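Local coordinates for 6'''-hydroxyparomomycin C oxidase (Microbacterium trichothecenolyticum, PDB 7DVE), which oxidises the C3 hydroxyl of the sugar in C-glycosides such as isoorientin and mangiferin, using FAD and molecular oxygen and releasing hydrogen peroxide, at residues Pro133-Ser138 against Thr490-Ala495; His444-Val449 against Thr483-Asn488; Asn478-Thr483 against Val494-Arg499. All blocks are in the same frame, centred on the assembly; numbering follows the deposited sequence.

Interaction 1 of 3, residues Pro133-Ser138 against Thr490-Ala495. With FAD (flavin-adenine dinucleotide), chain C.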
loop_
_atom_site.group_PDB
_atom_site.type_symbol
_atom_site.label_atom_id
_atom_site.label_comp_id
_atom_site.label_asym_id
_atom_site.label_seq_id
_atom_site.Cartn_x
_atom_site.Cartn_y
_atom_site.Cartn_z
ATOM N N PRO A 133 -4.393 5.218 -8.620
ATOM C CA PRO A 133 -4.753 4.919 -10.012
ATOM C C PRO A 133 -5.297 3.506 -10.172
ATOM O O PRO A 133 -5.097 2.620 -9.333
ATOM C CB PRO A 133 -3.433 5.081 -10.768
ATOM C CG PRO A 133 -2.390 4.743 -9.764
ATOM C CD PRO A 133 -2.940 5.128 -8.390
ATOM N N ARG A 134 -6.011 3.303 -11.302
ATOM C CA ARG A 134 -6.450 1.989 -11.739
ATOM C C ARG A 134 -5.363 1.359 -12.600
ATOM O O ARG A 134 -4.638 2.072 -13.298
ATOM C CB ARG A 134 -7.744 2.099 -12.540
ATOM C CG ARG A 134 -8.975 2.390 -11.686
ATOM C CD ARG A 134 -10.231 2.444 -12.526
ATOM N NE ARG A 134 -11.406 2.737 -11.711
ATOM C CZ ARG A 134 -12.572 2.122 -11.843
ATOM N NH1 ARG A 134 -12.759 1.180 -12.757
ATOM N NH2 ARG A 134 -13.577 2.452 -11.030
ATOM N N PRO A 135 -5.202 0.039 -12.551
ATOM C CA PRO A 135 -4.264 -0.615 -13.466
ATOM C C PRO A 135 -4.759 -0.503 -14.900
ATOM O O PRO A 135 -5.964 -0.472 -15.164
ATOM C CB PRO A 135 -4.259 -2.071 -12.991
ATOM C CG PRO A 135 -5.603 -2.255 -12.334
ATOM C CD PRO A 135 -5.920 -0.930 -11.702
ATOM N N ASN A 136 -3.808 -0.444 -15.831
ATOM C CA ASN A 136 -4.093 -0.343 -17.257
ATOM C C ASN A 136 -3.368 -1.453 -18.021
ATOM O O ASN A 136 -2.331 -1.956 -17.581
ATOM C CB ASN A 136 -3.683 1.041 -17.775
ATOM C CG ASN A 136 -4.236 1.341 -19.161
ATOM O OD1 ASN A 136 -5.225 0.736 -19.609
ATOM N ND2 ASN A 136 -3.623 2.311 -19.838
ATOM N N ASP A 137 -3.921 -1.840 -19.162
ATOM C CA ASP A 137 -3.270 -2.769 -20.119
ATOM C C ASP A 137 -2.768 -4.010 -19.368
ATOM O O ASP A 137 -3.526 -4.595 -18.582
ATOM C CB ASP A 137 -2.207 -1.984 -20.896
ATOM C CG ASP A 137 -2.808 -1.057 -21.965
ATOM O OD1 ASP A 137 -4.058 -0.984 -22.091
ATOM O OD2 ASP A 137 -2.020 -0.404 -22.692
ATOM N N SER A 138 -1.509 -4.429 -19.546
ATOM C CA SER A 138 -1.004 -5.684 -18.979
ATOM C C SER A 138 -0.926 -5.689 -17.451
ATOM O O SER A 138 -0.838 -6.774 -16.874
ATOM C CB SER A 138 0.382 -6.026 -19.566
ATOM O OG SER A 138 1.368 -5.073 -19.136
ATOM N N THR A 490 -2.280 -0.025 -3.927
ATOM C CA THR A 490 -3.221 -0.170 -2.822
ATOM C C THR A 490 -4.664 -0.304 -3.315
ATOM O O THR A 490 -5.399 -1.184 -2.856
ATOM C CB THR A 490 -3.094 1.000 -1.848
ATOM O OG1 THR A 490 -1.712 1.292 -1.634
ATOM C CG2 THR A 490 -3.718 0.606 -0.498
ATOM N N LEU A 491 -5.102 0.568 -4.229
ATOM C CA LEU A 491 -6.478 0.463 -4.708
ATOM C C LEU A 491 -6.763 -0.940 -5.220
ATOM O O LEU A 491 -7.840 -1.496 -4.962
ATOM C CB LEU A 491 -6.762 1.480 -5.811
ATOM C CG LEU A 491 -8.205 1.404 -6.384
ATOM C CD1 LEU A 491 -9.285 1.453 -5.292
ATOM C CD2 LEU A 491 -8.468 2.541 -7.358
ATOM N N THR A 492 -5.790 -1.539 -5.929
ATOM C CA THR A 492 -6.007 -2.870 -6.489
ATOM C C THR A 492 -6.058 -3.936 -5.399
ATOM O O THR A 492 -6.920 -4.831 -5.441
ATOM C CB THR A 492 -4.919 -3.208 -7.506
ATOM O OG1 THR A 492 -4.962 -2.238 -8.558
ATOM C CG2 THR A 492 -5.186 -4.594 -8.093
ATOM N N GLY A 493 -5.130 -3.864 -4.432
ATOM C CA GLY A 493 -5.186 -4.759 -3.282
ATOM C C GLY A 493 -6.509 -4.681 -2.539
ATOM O O GLY A 493 -7.094 -5.710 -2.193
ATOM N N VAL A 494 -7.014 -3.460 -2.316
ATOM C CA VAL A 494 -8.316 -3.281 -1.673
ATOM C C VAL A 494 -9.443 -3.892 -2.523
ATOM O O VAL A 494 -10.350 -4.542 -1.990
ATOM C CB VAL A 494 -8.547 -1.788 -1.360
ATOM C CG1 VAL A 494 -10.040 -1.485 -1.117
ATOM C CG2 VAL A 494 -7.702 -1.381 -0.139
ATOM N N ALA A 495 -9.399 -3.716 -3.851
ATOM C CA ALA A 495 -10.408 -4.324 -4.729
ATOM C C ALA A 495 -10.443 -5.850 -4.601
ATOM O O ALA A 495 -11.526 -6.473 -4.509
ATOM C CB ALA A 495 -10.133 -3.918 -6.178
HETATM P PA FAD C . -0.007 -2.394 5.559
HETATM O O1A FAD C . 1.438 -2.614 5.814
HETATM O O2A FAD C . -0.461 -1.055 5.118
HETATM O O5B FAD C . -0.686 -2.838 6.953
HETATM C C5B FAD C . -0.408 -4.138 7.480
HETATM C C4B FAD C . -0.550 -4.124 8.980
HETATM O O4B FAD C . -0.320 -5.500 9.405
HETATM C C3B FAD C . 0.572 -3.295 9.638
HETATM O O3B FAD C . -0.038 -2.347 10.536
HETATM C C2B FAD C . 1.332 -4.376 10.421
HETATM O O2B FAD C . 1.819 -3.885 11.672
HETATM C C1B FAD C . 0.256 -5.406 10.699
HETATM N N9A FAD C . 0.866 -6.741 11.044
HETATM C C8A FAD C . 1.798 -7.313 10.263
HETATM N N7A FAD C . 2.145 -8.485 10.806
HETATM C C5A FAD C . 1.441 -8.647 11.929
HETATM C C6A FAD C . 1.411 -9.652 12.816
HETATM N N6A FAD C . 2.226 -10.678 12.571
HETATM N N1A FAD C . 0.606 -9.638 13.895
HETATM C C2A FAD C . -0.221 -8.528 14.081
HETATM N N3A FAD C . -0.184 -7.490 13.131
HETATM C C4A FAD C . 0.644 -7.571 12.076
HETATM N N1 FAD C . 0.479 3.297 -1.863
HETATM C C2 FAD C . -0.326 3.692 -2.917
HETATM O O2 FAD C . -1.078 2.858 -3.409
HETATM N N3 FAD C . -0.260 5.007 -3.405
HETATM C C4 FAD C . 0.595 5.947 -2.787
HETATM O O4 FAD C . 0.627 7.107 -3.209
HETATM C C4X FAD C . 1.396 5.532 -1.728
HETATM N N5 FAD C . 2.281 6.365 -1.126
HETATM C C5X FAD C . 2.943 5.954 -0.006
HETATM C C6 FAD C . 3.757 6.845 0.719
HETATM C C7 FAD C . 4.397 6.470 1.895
HETATM C C7M FAD C . 5.280 7.478 2.674
HETATM C C8 FAD C . 4.237 5.167 2.372
HETATM C C8M FAD C . 4.943 4.738 3.671
HETATM C C9 FAD C . 3.435 4.269 1.654
HETATM C C9A FAD C . 2.790 4.648 0.462
HETATM N N10 FAD C . 2.030 3.780 -0.243
HETATM C C10 FAD C . 1.315 4.209 -1.285
HETATM C "C1'" FAD C . 1.919 2.335 0.105
HETATM C "C2'" FAD C . 0.685 1.955 0.933
HETATM O "O2'" FAD C . 0.814 2.548 2.236
HETATM C "C3'" FAD C . 0.536 0.399 1.009
HETATM O "O3'" FAD C . 0.370 -0.139 -0.311
HETATM C "C4'" FAD C . -0.715 -0.003 1.793
HETATM O "O4'" FAD C . -0.653 0.547 3.100
HETATM C "C5'" FAD C . -0.808 -1.550 1.904
HETATM O "O5'" FAD C . -1.855 -1.924 2.823
HETATM P P FAD C . -1.894 -3.337 3.611
HETATM O O1P FAD C . -2.943 -3.360 4.667
HETATM O O2P FAD C . -1.910 -4.368 2.552
HETATM O O3P FAD C . -0.544 -3.470 4.492
HETATM O O HOH W 1 -4.254 0.167 -8.019
#

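Interaction 2 of 3, residues His444-Val449 against Thr483-Asn488. With FAD (flavin-adenine dinucleotide), chain C.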
loop_
_atom_site.group_PDB
_atom_site.type_symbol
_atom_site.label_atom_id
_atom_site.label_comp_id
_atom_site.label_asym_id
_atom_site.label_seq_id
_atom_site.Cartn_x
_atom_site.Cartn_y
_atom_site.Cartn_z
ATOM N N HIS A 444 5.993 -0.556 -2.754
ATOM C CA HIS A 444 4.965 -1.330 -3.451
ATOM C C HIS A 444 5.529 -2.729 -3.689
ATOM O O HIS A 444 6.259 -2.958 -4.658
ATOM C CB HIS A 444 4.590 -0.659 -4.771
ATOM C CG HIS A 444 4.208 0.777 -4.633
ATOM N ND1 HIS A 444 4.098 1.619 -5.719
ATOM C CD2 HIS A 444 3.847 1.510 -3.549
ATOM C CE1 HIS A 444 3.723 2.820 -5.304
ATOM N NE2 HIS A 444 3.553 2.776 -3.997
ATOM N N TYR A 445 5.213 -3.659 -2.799
ATOM C CA TYR A 445 5.715 -5.027 -2.897
ATOM C C TYR A 445 4.534 -5.947 -3.224
ATOM O O TYR A 445 3.576 -6.047 -2.447
ATOM C CB TYR A 445 6.438 -5.455 -1.614
ATOM C CG TYR A 445 7.350 -4.378 -1.008
ATOM C CD1 TYR A 445 8.161 -3.558 -1.807
ATOM C CD2 TYR A 445 7.398 -4.187 0.362
ATOM C CE1 TYR A 445 8.970 -2.564 -1.243
ATOM C CE2 TYR A 445 8.193 -3.213 0.928
ATOM C CZ TYR A 445 8.972 -2.397 0.137
ATOM O OH TYR A 445 9.753 -1.429 0.757
ATOM N N GLN A 446 4.601 -6.603 -4.376
ATOM C CA GLN A 446 3.522 -7.430 -4.869
ATOM C C GLN A 446 3.984 -8.876 -4.988
ATOM O O GLN A 446 5.176 -9.191 -4.899
ATOM C CB GLN A 446 3.026 -6.926 -6.235
ATOM C CG GLN A 446 2.315 -5.547 -6.222
ATOM C CD GLN A 446 3.259 -4.384 -5.965
ATOM O OE1 GLN A 446 2.943 -3.491 -5.176
ATOM N NE2 GLN A 446 4.419 -4.374 -6.640
ATOM N N GLY A 447 3.004 -9.764 -5.194
ATOM C CA GLY A 447 3.259 -11.054 -5.793
ATOM C C GLY A 447 3.587 -12.183 -4.842
ATOM O O GLY A 447 3.538 -13.330 -5.259
ATOM N N THR A 448 3.884 -11.904 -3.572
ATOM C CA THR A 448 4.401 -12.959 -2.702
ATOM C C THR A 448 3.332 -13.958 -2.291
ATOM O O THR A 448 3.674 -15.055 -1.823
ATOM C CB THR A 448 5.040 -12.364 -1.446
ATOM O OG1 THR A 448 4.114 -11.469 -0.836
ATOM C CG2 THR A 448 6.324 -11.609 -1.793
ATOM N N VAL A 449 2.056 -13.604 -2.443
ATOM C CA VAL A 449 0.950 -14.515 -2.159
ATOM C C VAL A 449 -0.087 -14.374 -3.262
ATOM O O VAL A 449 -1.274 -14.172 -2.995
ATOM C CB VAL A 449 0.341 -14.240 -0.772
ATOM C CG1 VAL A 449 1.294 -14.733 0.315
ATOM C CG2 VAL A 449 0.049 -12.758 -0.591
ATOM N N THR A 483 0.170 -9.904 -11.322
ATOM C CA THR A 483 0.697 -9.379 -12.570
ATOM C C THR A 483 1.873 -8.433 -12.309
ATOM O O THR A 483 2.191 -8.079 -11.169
ATOM C CB THR A 483 -0.410 -8.655 -13.325
ATOM O OG1 THR A 483 -0.939 -7.649 -12.455
ATOM C CG2 THR A 483 -1.539 -9.652 -13.742
ATOM N N ALA A 484 2.533 -8.043 -13.395
ATOM C CA ALA A 484 3.634 -7.093 -13.355
ATOM C C ALA A 484 3.025 -5.706 -13.490
ATOM O O ALA A 484 2.442 -5.387 -14.532
ATOM C CB ALA A 484 4.628 -7.395 -14.476
ATOM N N THR A 485 3.101 -4.899 -12.426
ATOM C CA THR A 485 2.419 -3.617 -12.386
ATOM C C THR A 485 3.430 -2.501 -12.137
ATOM O O THR A 485 4.482 -2.722 -11.536
ATOM C CB THR A 485 1.315 -3.564 -11.285
ATOM O OG1 THR A 485 1.943 -3.597 -9.984
ATOM C CG2 THR A 485 0.300 -4.711 -11.410
ATOM N N ALA A 486 3.109 -1.300 -12.617
ATOM C CA ALA A 486 3.841 -0.092 -12.263
ATOM C C ALA A 486 3.070 0.844 -11.342
ATOM O O ALA A 486 3.696 1.613 -10.617
ATOM C CB ALA A 486 4.231 0.683 -13.524
ATOM N N CYS A 487 1.739 0.811 -11.358
ATOM C CA CYS A 487 0.953 1.838 -10.685
ATOM C C CYS A 487 0.874 1.546 -9.195
ATOM O O CYS A 487 1.187 0.455 -8.736
ATOM C CB CYS A 487 -0.469 1.926 -11.272
ATOM S SG CYS A 487 -1.429 0.434 -11.048
ATOM N N ASN A 488 0.433 2.531 -8.434
ATOM C CA ASN A 488 0.399 2.358 -6.992
ATOM C C ASN A 488 -0.607 1.256 -6.673
ATOM O O ASN A 488 -1.707 1.243 -7.242
ATOM C CB ASN A 488 0.054 3.676 -6.301
ATOM C CG ASN A 488 0.662 4.875 -7.024
ATOM O OD1 ASN A 488 0.265 5.190 -8.144
ATOM N ND2 ASN A 488 1.637 5.536 -6.399
HETATM P PA FAD C . -0.007 -2.394 5.559
HETATM O O1A FAD C . 1.438 -2.614 5.814
HETATM O O2A FAD C . -0.461 -1.055 5.118
HETATM O O5B FAD C . -0.686 -2.838 6.953
HETATM C C5B FAD C . -0.408 -4.138 7.480
HETATM C C4B FAD C . -0.550 -4.124 8.980
HETATM O O4B FAD C . -0.320 -5.500 9.405
HETATM C C3B FAD C . 0.572 -3.295 9.638
HETATM O O3B FAD C . -0.038 -2.347 10.536
HETATM C C2B FAD C . 1.332 -4.376 10.421
HETATM O O2B FAD C . 1.819 -3.885 11.672
HETATM C C1B FAD C . 0.256 -5.406 10.699
HETATM N N9A FAD C . 0.866 -6.741 11.044
HETATM C C8A FAD C . 1.798 -7.313 10.263
HETATM N N7A FAD C . 2.145 -8.485 10.806
HETATM C C5A FAD C . 1.441 -8.647 11.929
HETATM C C6A FAD C . 1.411 -9.652 12.816
HETATM N N6A FAD C . 2.226 -10.678 12.571
HETATM N N1A FAD C . 0.606 -9.638 13.895
HETATM C C2A FAD C . -0.221 -8.528 14.081
HETATM N N3A FAD C . -0.184 -7.490 13.131
HETATM C C4A FAD C . 0.644 -7.571 12.076
HETATM N N1 FAD C . 0.479 3.297 -1.863
HETATM C C2 FAD C . -0.326 3.692 -2.917
HETATM O O2 FAD C . -1.078 2.858 -3.409
HETATM N N3 FAD C . -0.260 5.007 -3.405
HETATM C C4 FAD C . 0.595 5.947 -2.787
HETATM O O4 FAD C . 0.627 7.107 -3.209
HETATM C C4X FAD C . 1.396 5.532 -1.728
HETATM N N5 FAD C . 2.281 6.365 -1.126
HETATM C C5X FAD C . 2.943 5.954 -0.006
HETATM C C6 FAD C . 3.757 6.845 0.719
HETATM C C7 FAD C . 4.397 6.470 1.895
HETATM C C7M FAD C . 5.280 7.478 2.674
HETATM C C8 FAD C . 4.237 5.167 2.372
HETATM C C8M FAD C . 4.943 4.738 3.671
HETATM C C9 FAD C . 3.435 4.269 1.654
HETATM C C9A FAD C . 2.790 4.648 0.462
HETATM N N10 FAD C . 2.030 3.780 -0.243
HETATM C C10 FAD C . 1.315 4.209 -1.285
HETATM C "C1'" FAD C . 1.919 2.335 0.105
HETATM C "C2'" FAD C . 0.685 1.955 0.933
HETATM O "O2'" FAD C . 0.814 2.548 2.236
HETATM C "C3'" FAD C . 0.536 0.399 1.009
HETATM O "O3'" FAD C . 0.370 -0.139 -0.311
HETATM C "C4'" FAD C . -0.715 -0.003 1.793
HETATM O "O4'" FAD C . -0.653 0.547 3.100
HETATM C "C5'" FAD C . -0.808 -1.550 1.904
HETATM O "O5'" FAD C . -1.855 -1.924 2.823
HETATM P P FAD C . -1.894 -3.337 3.611
HETATM O O1P FAD C . -2.943 -3.360 4.667
HETATM O O2P FAD C . -1.910 -4.368 2.552
HETATM O O3P FAD C . -0.544 -3.470 4.492
#

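Interaction 3 of 3, residues Asn478-Thr483 against Val494-Arg499. With FAD (flavin-adenine dinucleotide), chain C.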
loop_
_atom_site.group_PDB
_atom_site.type_symbol
_atom_site.label_atom_id
_atom_site.label_comp_id
_atom_site.label_asym_id
_atom_site.label_seq_id
_atom_site.Cartn_x
_atom_site.Cartn_y
_atom_site.Cartn_z
ATOM N N ASN A 478 -1.249 -5.927 -1.319
ATOM C CA ASN A 478 -0.476 -5.860 -2.549
ATOM C C ASN A 478 0.153 -7.206 -2.889
ATOM O O ASN A 478 0.352 -7.509 -4.067
ATOM C CB ASN A 478 0.591 -4.775 -2.409
ATOM C CG ASN A 478 0.008 -3.468 -1.865
ATOM O OD1 ASN A 478 -1.142 -3.131 -2.142
ATOM N ND2 ASN A 478 0.780 -2.757 -1.069
ATOM N N GLY A 479 0.466 -8.025 -1.875
ATOM C CA GLY A 479 1.004 -9.360 -2.101
ATOM C C GLY A 479 0.121 -10.264 -2.945
ATOM O O GLY A 479 0.609 -11.267 -3.469
ATOM N N VAL A 480 -1.168 -9.930 -3.090
ATOM C CA VAL A 480 -2.087 -10.768 -3.867
ATOM C C VAL A 480 -1.996 -10.467 -5.362
ATOM O O VAL A 480 -2.398 -11.299 -6.181
ATOM C CB VAL A 480 -3.548 -10.605 -3.375
ATOM C CG1 VAL A 480 -4.502 -11.476 -4.152
ATOM C CG2 VAL A 480 -3.691 -10.958 -1.897
ATOM N N ILE A 481 -1.470 -9.315 -5.754
ATOM C CA ILE A 481 -1.443 -8.943 -7.167
ATOM C C ILE A 481 -0.499 -9.872 -7.919
ATOM O O ILE A 481 0.681 -10.010 -7.548
ATOM C CB ILE A 481 -1.039 -7.476 -7.341
ATOM C CG1 ILE A 481 -2.129 -6.572 -6.771
ATOM C CG2 ILE A 481 -0.735 -7.147 -8.800
ATOM C CD1 ILE A 481 -1.635 -5.145 -6.482
ATOM N N PRO A 482 -0.968 -10.559 -8.943
ATOM C CA PRO A 482 -0.120 -11.577 -9.580
ATOM C C PRO A 482 0.551 -11.073 -10.843
ATOM O O PRO A 482 1.413 -11.743 -11.395
ATOM C CB PRO A 482 -1.117 -12.703 -9.886
ATOM C CG PRO A 482 -2.418 -11.996 -10.127
ATOM C CD PRO A 482 -2.365 -10.640 -9.410
ATOM N N THR A 483 0.170 -9.904 -11.322
ATOM C CA THR A 483 0.697 -9.379 -12.570
ATOM C C THR A 483 1.873 -8.433 -12.309
ATOM O O THR A 483 2.191 -8.079 -11.169
ATOM C CB THR A 483 -0.410 -8.655 -13.325
ATOM O OG1 THR A 483 -0.939 -7.649 -12.455
ATOM C CG2 THR A 483 -1.539 -9.652 -13.742
ATOM N N VAL A 494 -7.014 -3.460 -2.316
ATOM C CA VAL A 494 -8.316 -3.281 -1.673
ATOM C C VAL A 494 -9.443 -3.892 -2.523
ATOM O O VAL A 494 -10.350 -4.542 -1.990
ATOM C CB VAL A 494 -8.547 -1.788 -1.360
ATOM C CG1 VAL A 494 -10.040 -1.485 -1.117
ATOM C CG2 VAL A 494 -7.702 -1.381 -0.139
ATOM N N ALA A 495 -9.399 -3.716 -3.851
ATOM C CA ALA A 495 -10.408 -4.324 -4.729
ATOM C C ALA A 495 -10.443 -5.850 -4.601
ATOM O O ALA A 495 -11.526 -6.473 -4.509
ATOM C CB ALA A 495 -10.133 -3.918 -6.178
ATOM N N LEU A 496 -9.258 -6.484 -4.609
ATOM C CA LEU A 496 -9.227 -7.937 -4.435
ATOM C C LEU A 496 -9.727 -8.318 -3.047
ATOM O O LEU A 496 -10.462 -9.308 -2.892
ATOM C CB LEU A 496 -7.828 -8.483 -4.696
ATOM C CG LEU A 496 -7.212 -8.008 -6.013
ATOM C CD1 LEU A 496 -5.759 -8.429 -6.108
ATOM C CD2 LEU A 496 -8.013 -8.566 -7.175
ATOM N N ALA A 497 -9.418 -7.490 -2.038
ATOM C CA ALA A 497 -9.975 -7.705 -0.703
ATOM C C ALA A 497 -11.501 -7.640 -0.721
ATOM O O ALA A 497 -12.169 -8.385 0.009
ATOM C CB ALA A 497 -9.402 -6.677 0.277
ATOM N N VAL A 498 -12.065 -6.747 -1.543
ATOM C CA VAL A 498 -13.517 -6.642 -1.667
ATOM C C VAL A 498 -14.102 -7.964 -2.139
ATOM O O VAL A 498 -15.099 -8.465 -1.588
ATOM C CB VAL A 498 -13.901 -5.506 -2.631
ATOM C CG1 VAL A 498 -15.380 -5.526 -2.864
ATOM C CG2 VAL A 498 -13.410 -4.142 -2.112
ATOM N N ARG A 499 -13.505 -8.542 -3.185
ATOM C CA ARG A 499 -14.002 -9.847 -3.640
ATOM C C ARG A 499 -13.873 -10.901 -2.538
ATOM O O ARG A 499 -14.803 -11.675 -2.283
ATOM C CB ARG A 499 -13.284 -10.319 -4.904
ATOM C CG ARG A 499 -14.030 -11.500 -5.521
ATOM C CD ARG A 499 -13.343 -12.149 -6.692
ATOM N NE ARG A 499 -13.747 -13.545 -6.735
ATOM C CZ ARG A 499 -13.836 -14.276 -7.836
ATOM N NH1 ARG A 499 -13.529 -13.779 -9.022
ATOM N NH2 ARG A 499 -14.251 -15.534 -7.745
HETATM P PA FAD C . -0.007 -2.394 5.559
HETATM O O1A FAD C . 1.438 -2.614 5.814
HETATM O O2A FAD C . -0.461 -1.055 5.118
HETATM O O5B FAD C . -0.686 -2.838 6.953
HETATM C C5B FAD C . -0.408 -4.138 7.480
HETATM C C4B FAD C . -0.550 -4.124 8.980
HETATM O O4B FAD C . -0.320 -5.500 9.405
HETATM C C3B FAD C . 0.572 -3.295 9.638
HETATM O O3B FAD C . -0.038 -2.347 10.536
HETATM C C2B FAD C . 1.332 -4.376 10.421
HETATM O O2B FAD C . 1.819 -3.885 11.672
HETATM C C1B FAD C . 0.256 -5.406 10.699
HETATM N N9A FAD C . 0.866 -6.741 11.044
HETATM C C8A FAD C . 1.798 -7.313 10.263
HETATM N N7A FAD C . 2.145 -8.485 10.806
HETATM C C5A FAD C . 1.441 -8.647 11.929
HETATM C C6A FAD C . 1.411 -9.652 12.816
HETATM N N6A FAD C . 2.226 -10.678 12.571
HETATM N N1A FAD C . 0.606 -9.638 13.895
HETATM C C2A FAD C . -0.221 -8.528 14.081
HETATM N N3A FAD C . -0.184 -7.490 13.131
HETATM C C4A FAD C . 0.644 -7.571 12.076
HETATM N N1 FAD C . 0.479 3.297 -1.863
HETATM C C2 FAD C . -0.326 3.692 -2.917
HETATM O O2 FAD C . -1.078 2.858 -3.409
HETATM N N3 FAD C . -0.260 5.007 -3.405
HETATM C C4 FAD C . 0.595 5.947 -2.787
HETATM O O4 FAD C . 0.627 7.107 -3.209
HETATM C C4X FAD C . 1.396 5.532 -1.728
HETATM N N5 FAD C . 2.281 6.365 -1.126
HETATM C C5X FAD C . 2.943 5.954 -0.006
HETATM C C6 FAD C . 3.757 6.845 0.719
HETATM C C7 FAD C . 4.397 6.470 1.895
HETATM C C7M FAD C . 5.280 7.478 2.674
HETATM C C8 FAD C . 4.237 5.167 2.372
HETATM C C8M FAD C . 4.943 4.738 3.671
HETATM C C9 FAD C . 3.435 4.269 1.654
HETATM C C9A FAD C . 2.790 4.648 0.462
HETATM N N10 FAD C . 2.030 3.780 -0.243
HETATM C C10 FAD C . 1.315 4.209 -1.285
HETATM C "C1'" FAD C . 1.919 2.335 0.105
HETATM C "C2'" FAD C . 0.685 1.955 0.933
HETATM O "O2'" FAD C . 0.814 2.548 2.236
HETATM C "C3'" FAD C . 0.536 0.399 1.009
HETATM O "O3'" FAD C . 0.370 -0.139 -0.311
HETATM C "C4'" FAD C . -0.715 -0.003 1.793
HETATM O "O4'" FAD C . -0.653 0.547 3.100
HETATM C "C5'" FAD C . -0.808 -1.550 1.904
HETATM O "O5'" FAD C . -1.855 -1.924 2.823
HETATM P P FAD C . -1.894 -3.337 3.611
HETATM O O1P FAD C . -2.943 -3.360 4.667
HETATM O O2P FAD C . -1.910 -4.368 2.552
HETATM O O3P FAD C . -0.544 -3.470 4.492
#

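Interaction 1 of 3, residues Pro133-Ser138 against Thr490-Ala495
The irregular backbone of Pro133-Ser138 passes beside the first turn of helix 490-510, closest where the CA atoms of Pro133 and Leu491 are 7.1 Å apart. No direct hydrogen bond spans the gap; methyl groups, proline carbons and one water fill the join. The side chain of Leu491 has CG anti to its amide nitrogen (chi1 179°), which carries the CD2 methyl to 3.9 Å from Pro133 O and near the aliphatic CG of Arg134. At the next residue, Thr492 crosses Pro135 obliquely, with its hydroxyl OG1 3.5 Å from the ring carbon CD. A water completes the link: it donates to Pro133 O at 2.9 Å and accepts from Thr492 OG1 at 2.6 Å, so a buried carbonyl and a buried hydroxyl satisfy each other indirectly. The guanidinium of Arg134 leaves this interface for helix 149-161, where it forms a salt bridge with Glu158 and a hydrogen bond with Ser155. Thr490, at the start of the helix, turns instead to the cofactor. Its backbone N donates to FAD O2 at 3.2 Å, while its OG1 accepts from the ribityl O3' of FAD at 2.9 Å and also donates to FAD O2, a bond modelled so short that its length is doubtful. Directing the amino-terminal end of a helix at the N1-C2=O2 edge of the isoalloxazine probably stabilises negative charge there in the reduced flavin, a feature of the GMC oxidoreductase flavin site.

Interaction 2 of 3, residues His444-Val449 against Thr483-Asn488
The chi1 torsions of His444 (-53°) and Asn488 (-36°) both leave CG anti to the carbonyl carbon, and from these settings the imidazole and the carboxamide meet beside the flavin. Asn488 ND2 comes to the edge of the ring, near its plane, 3.6 Å from His444 CE1, with ring and amide planes turned 64° apart. This is van der Waals contact; the polar ends are held elsewhere, ND2 by Gln344 and His444 ND1 by Gln298, whose own amide nitrogen is bonded to Cys487 O and Thr485 OG1. Gln298 thus bridges the two segments from the second shell and probably holds the imidazole's rotation. This is the flavin-side active site of a GMC oxidoreductase, where His444 is inferred to be the proton acceptor. Its NE2 stands 3.8 Å from FAD N1. Asn488 packs its CB against the pyrimidine part of the flavin, 3.2 Å from FAD N3. Further along the segments, Gln446 reaches toward Thr485, leaving NE2 4.2 Å from OG1. The same Gln446 NE2 makes a weak, bent hydrogen bond back to His444 O, 3.1 Å long.

Interaction 3 of 3, residues Asn478-Thr483 against Val494-Arg499
Val480 and Ile481 meet Leu496 through aliphatic carbons, and the flat group beside them is the carboxamide of Asn478, which faces FAD. The ribityl C5' of FAD lies obliquely beside ND2 at 3.6 Å, with Gln446 toward the opposite side of the amide plane, while at the nitrogen end ND2 donates to FAD O3' over 2.8 Å (N-H...O angle 157°). Asn478-Thr483 belongs to the loop between strand 473-475, an outermost strand of the parallel Rossmann-type sheet, and helix 490-510, which carries Leu496. The N-H used is the one on the OD1 side of the amide, and OD1 itself lies beside the CA of Thr490. With an alanine at Asn478, the ribityl O3' would probably lose this donor and rely more on Thr490, leaving that part of the cofactor chain less firmly fixed. Behind the amide, Asn478-Val480 makes a short 3-10 turn, closed by Ile481 N bonding to Asn478 O at 3.1 Å. Leu496 projects from the helix against Val480 and Ile481 and also touches Leu144 of helix 142-145. Ile481 crosses it at about a right angle, with CG1 4.1 Å from Leu496 CD1. Val480 slides past in the opposite direction: its CG1, anti to the backbone N (chi1 -179°), rests 3.8 Å from that same CD1 methyl.

How the interactions relate
Along the chain the order is 133-138, 444-449, 478-483, 483-488 and then helix 490-510. Interaction 1 joins distant parts of the sequence, and interaction 2 lies wholly between its segments; interaction 3 crosses interaction 2, sharing Thr483, and ends further along the helix used by interaction 1. Their centres are 8 to 9 Å apart. Interactions 1 and 3 have Val494 and Ala495 in common. Pro133 packs on Cys487 and Asn488, tying interaction 1 to interaction 2, and Val449 N probably bonds to Gly479 O between interactions 2 and 3. All three touch FAD, so the inferred catalytic histidine, the flavin ring and the ribityl chain are positioned by one connected unit.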